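Local coordinates for fibronectin type III domain-containing protein 5 (Homo sapiens, PDB 4LSD) that probably mediates benefits of muscular exercise as the hormone irisin, inducing browning of white fat; its fibronectin type III domain can dimerise through a continuous intersubunit beta-sheet, at residues E29-S37 with F48-C59. Sequence-based numbering, arbitrary orientation.
Sequences EVVIGFAIS and FIQEVNTTTRSC
Val31 meets Arg57 at the open end of a beta hairpin in the fibronectin type III sandwich, where one water accepts from Arg57 NH2 at 2.8 Å, in the guanidinium plane, and donates to Val31 O. At Ile32 the carbonyl O takes a nearly straight bond from Thr54 N (3.1 Å) and a weak, bent one from Asn53 N, while CD1 lies alongside Val52 CG1. Ile32 and Gly33 both hydrogen-bond through their backbones to Ile77 of strand 69-78, which makes a classic beta bulge. Beyond it the two strands run antiparallel, the axes of these short segments at 177°. Phe34 and Glu51 form a hydrogen-bonded pair, Phe34 N to Glu51 O being 2.9 Å. With CG between its backbone N and carbonyl carbon (chi1 76°), the Phe34 ring turns back over the pair, Glu51 N lying over its centre. Its CE2 is 3.6 Å from Thr56 CG2 and its CZ 3.7 Å from Cys59 CB, so the ring links this sheet to strand 58-61 of the other. Cutting the ring back to an alanine would probably open a gap among Glu51, Thr56 and Cys59 and leave the Glu51 side chain without the ring it lies beside. The Glu51 carboxylate, its plane turned 53° from that of the ring, uses OE2 in a salt bridge to Arg47 NE of the second subunit, a residue required for dimerization; Phe48 and Gln50 to Val52 pair antiparallel with a strand of that chain. Ile36 repeats the paired bonding with Ile49 (Ile36 N to Ile49 O 2.7 Å), and its CD1 touches Cys59 CB at 3.7 Å. Last, Ser37 OG sits 3.8 Å from Phe48 CD2.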
loop_
_atom_site.group_PDB
_atom_site.type_symbol
_atom_site.label_atom_id
_atom_site.label_comp_id
_atom_site.label_asym_id
_atom_site.label_seq_id
_atom_site.Cartn_x
_atom_site.Cartn_y
_atom_site.Cartn_z
ATOM N N GLU A 29 -12.481 -4.827 -19.455
ATOM C CA GLU A 29 -12.684 -3.539 -20.115
ATOM C C GLU A 29 -13.135 -2.399 -19.196
ATOM O O GLU A 29 -13.051 -1.230 -19.567
ATOM C CB GLU A 29 -13.704 -3.695 -21.250
ATOM C CG GLU A 29 -15.143 -3.944 -20.768
ATOM C CD GLU A 29 -16.146 -4.177 -21.904
ATOM O OE1 GLU A 29 -17.370 -4.082 -21.646
ATOM O OE2 GLU A 29 -15.719 -4.466 -23.046
ATOM N N VAL A 30 -13.595 -2.745 -17.998
ATOM C CA VAL A 30 -14.111 -1.769 -17.044
ATOM C C VAL A 30 -13.223 -1.479 -15.820
ATOM O O VAL A 30 -13.306 -0.403 -15.221
ATOM C CB VAL A 30 -15.525 -2.238 -16.585
ATOM C CG1 VAL A 30 -15.971 -1.511 -15.341
ATOM C CG2 VAL A 30 -16.533 -2.001 -17.705
ATOM N N VAL A 31 -12.380 -2.440 -15.460
ATOM C CA VAL A 31 -11.507 -2.331 -14.299
ATOM C C VAL A 31 -10.262 -1.478 -14.501
ATOM O O VAL A 31 -9.379 -1.827 -15.277
ATOM C CB VAL A 31 -11.116 -3.749 -13.801
ATOM C CG1 VAL A 31 -10.071 -3.671 -12.711
ATOM C CG2 VAL A 31 -12.368 -4.449 -13.257
ATOM N N ILE A 32 -10.199 -0.361 -13.782
ATOM C CA ILE A 32 -9.072 0.564 -13.868
ATOM C C ILE A 32 -8.124 0.495 -12.675
ATOM O O ILE A 32 -7.057 1.109 -12.690
ATOM C CB ILE A 32 -9.568 2.019 -14.001
ATOM C CG1 ILE A 32 -10.205 2.501 -12.688
ATOM C CG2 ILE A 32 -10.581 2.102 -15.135
ATOM C CD1 ILE A 32 -10.765 3.914 -12.763
ATOM N N GLY A 33 -8.504 -0.256 -11.648
ATOM C CA GLY A 33 -7.660 -0.348 -10.476
ATOM C C GLY A 33 -8.116 -1.386 -9.474
ATOM O O GLY A 33 -8.950 -2.244 -9.768
ATOM N N PHE A 34 -7.568 -1.298 -8.272
ATOM C CA PHE A 34 -7.905 -2.245 -7.229
ATOM C C PHE A 34 -7.624 -1.693 -5.840
ATOM O O PHE A 34 -6.817 -0.783 -5.673
ATOM C CB PHE A 34 -7.071 -3.498 -7.410
ATOM C CG PHE A 34 -5.638 -3.334 -6.975
ATOM C CD1 PHE A 34 -5.279 -3.495 -5.636
ATOM C CD2 PHE A 34 -4.648 -3.013 -7.899
ATOM C CE1 PHE A 34 -3.959 -3.341 -5.225
ATOM C CE2 PHE A 34 -3.320 -2.855 -7.499
ATOM C CZ PHE A 34 -2.973 -3.020 -6.160
ATOM N N ALA A 35 -8.282 -2.261 -4.838
ATOM C CA ALA A 35 -8.057 -1.866 -3.454
ATOM C C ALA A 35 -7.885 -3.161 -2.681
ATOM O O ALA A 35 -8.677 -4.090 -2.827
ATOM C CB ALA A 35 -9.233 -1.081 -2.915
ATOM N N ILE A 36 -6.833 -3.235 -1.878
ATOM C CA ILE A 36 -6.571 -4.432 -1.078
ATOM C C ILE A 36 -6.534 -4.081 0.414
ATOM O O ILE A 36 -6.107 -2.986 0.792
ATOM C CB ILE A 36 -5.223 -5.103 -1.476
ATOM C CG1 ILE A 36 -5.431 -6.048 -2.659
ATOM C CG2 ILE A 36 -4.650 -5.889 -0.309
ATOM C CD1 ILE A 36 -4.195 -6.865 -3.011
ATOM N N SER A 37 -7.008 -5.010 1.248
ATOM C CA SER A 37 -7.012 -4.850 2.707
ATOM C C SER A 37 -6.189 -5.981 3.248
ATOM O O SER A 37 -6.309 -7.119 2.797
ATOM C CB SER A 37 -8.404 -4.999 3.321
ATOM O OG SER A 37 -9.306 -4.036 2.827
ATOM N N PHE A 48 -3.795 -0.914 3.998
ATOM C CA PHE A 48 -4.616 -0.749 2.804
ATOM C C PHE A 48 -3.796 -0.273 1.603
ATOM O O PHE A 48 -3.080 0.721 1.701
ATOM C CB PHE A 48 -5.729 0.274 3.050
ATOM C CG PHE A 48 -6.578 -0.028 4.241
ATOM C CD1 PHE A 48 -6.251 0.482 5.499
ATOM C CD2 PHE A 48 -7.703 -0.836 4.110
ATOM C CE1 PHE A 48 -7.038 0.186 6.611
ATOM C CE2 PHE A 48 -8.495 -1.138 5.211
ATOM C CZ PHE A 48 -8.165 -0.628 6.465
ATOM N N ILE A 49 -3.909 -0.969 0.473
ATOM C CA ILE A 49 -3.198 -0.568 -0.732
ATOM C C ILE A 49 -4.204 -0.364 -1.840
ATOM O O ILE A 49 -5.096 -1.177 -2.025
ATOM C CB ILE A 49 -2.213 -1.623 -1.211
ATOM C CG1 ILE A 49 -1.189 -1.928 -0.121
ATOM C CG2 ILE A 49 -1.500 -1.112 -2.458
ATOM C CD1 ILE A 49 -0.301 -3.099 -0.446
ATOM N N GLN A 50 -4.073 0.736 -2.569
ATOM C CA GLN A 50 -4.978 1.022 -3.680
ATOM C C GLN A 50 -4.121 1.515 -4.840
ATOM O O GLN A 50 -3.140 2.215 -4.633
ATOM C CB GLN A 50 -5.999 2.107 -3.305
ATOM C CG GLN A 50 -7.061 2.348 -4.367
ATOM C CD GLN A 50 -7.819 3.664 -4.185
ATOM O OE1 GLN A 50 -7.369 4.729 -4.623
ATOM N NE2 GLN A 50 -8.974 3.594 -3.531
ATOM N N GLU A 51 -4.456 1.103 -6.054
ATOM C CA GLU A 51 -3.738 1.556 -7.237
ATOM C C GLU A 51 -4.805 1.760 -8.277
ATOM O O GLU A 51 -5.702 0.942 -8.431
ATOM C CB GLU A 51 -2.707 0.532 -7.723
ATOM C CG GLU A 51 -1.494 0.412 -6.822
ATOM C CD GLU A 51 -0.386 -0.421 -7.441
ATOM O OE1 GLU A 51 -0.665 -1.114 -8.442
ATOM O OE2 GLU A 51 0.757 -0.388 -6.926
ATOM N N VAL A 52 -4.719 2.875 -8.981
ATOM C CA VAL A 52 -5.702 3.199 -9.992
ATOM C C VAL A 52 -4.969 3.580 -11.273
ATOM O O VAL A 52 -3.778 3.910 -11.239
ATOM C CB VAL A 52 -6.609 4.333 -9.462
ATOM C CG1 VAL A 52 -7.455 4.929 -10.565
ATOM C CG2 VAL A 52 -7.513 3.765 -8.369
ATOM N N ASN A 53 -5.677 3.510 -12.398
ATOM C CA ASN A 53 -5.128 3.813 -13.717
ATOM C C ASN A 53 -3.986 2.855 -14.045
ATOM O O ASN A 53 -2.911 3.262 -14.483
ATOM C CB ASN A 53 -4.641 5.255 -13.776
ATOM C CG ASN A 53 -4.805 5.851 -15.150
ATOM O OD1 ASN A 53 -5.779 5.558 -15.839
ATOM N ND2 ASN A 53 -3.873 6.703 -15.553
ATOM N N THR A 54 -4.244 1.571 -13.824
ATOM C CA THR A 54 -3.267 0.519 -14.066
ATOM C C THR A 54 -3.992 -0.705 -14.630
ATOM O O THR A 54 -5.212 -0.818 -14.519
ATOM C CB THR A 54 -2.576 0.131 -12.748
ATOM O OG1 THR A 54 -1.597 -0.885 -12.986
ATOM C CG2 THR A 54 -3.607 -0.390 -11.749
ATOM N N THR A 55 -3.247 -1.622 -15.234
ATOM C CA THR A 55 -3.854 -2.831 -15.786
ATOM C C THR A 55 -3.386 -4.035 -14.978
ATOM O O THR A 55 -3.675 -5.170 -15.328
ATOM C CB THR A 55 -3.461 -3.060 -17.280
ATOM O OG1 THR A 55 -2.051 -2.875 -17.446
ATOM C CG2 THR A 55 -4.223 -2.127 -18.195
ATOM N N THR A 56 -2.665 -3.775 -13.891
ATOM C CA THR A 56 -2.118 -4.837 -13.047
ATOM C C THR A 56 -3.125 -5.818 -12.457
ATOM O O THR A 56 -4.288 -5.480 -12.215
ATOM C CB THR A 56 -1.278 -4.238 -11.889
ATOM O OG1 THR A 56 -0.438 -5.254 -11.334
ATOM C CG2 THR A 56 -2.173 -3.667 -10.789
ATOM N N ARG A 57 -2.665 -7.045 -12.235
ATOM C CA ARG A 57 -3.501 -8.089 -11.653
ATOM C C ARG A 57 -2.785 -8.742 -10.459
ATOM O O ARG A 57 -3.100 -9.865 -10.058
ATOM C CB ARG A 57 -3.864 -9.136 -12.714
ATOM C CG ARG A 57 -4.832 -8.629 -13.804
ATOM C CD ARG A 57 -6.262 -8.443 -13.294
ATOM N NE ARG A 57 -7.157 -7.890 -14.312
ATOM C CZ ARG A 57 -7.212 -6.605 -14.668
ATOM N NH1 ARG A 57 -6.423 -5.710 -14.089
ATOM N NH2 ARG A 57 -8.061 -6.208 -15.612
ATOM N N SER A 58 -1.811 -8.034 -9.899
ATOM C CA SER A 58 -1.094 -8.528 -8.734
ATOM C C SER A 58 -0.567 -7.373 -7.906
ATOM O O SER A 58 -0.324 -6.275 -8.402
ATOM C CB SER A 58 0.048 -9.475 -9.125
ATOM O OG SER A 58 0.912 -8.888 -10.070
ATOM N N CYS A 59 -0.413 -7.642 -6.623
ATOM C CA CYS A 59 0.046 -6.651 -5.691
ATOM C C CYS A 59 0.917 -7.323 -4.648
ATOM O O CYS A 59 0.502 -8.294 -4.025
ATOM C CB CYS A 59 -1.166 -6.013 -5.031
ATOM S SG CYS A 59 -0.771 -4.925 -3.672
HETATM O O HOH W 1 -8.510 -3.906 -17.077
#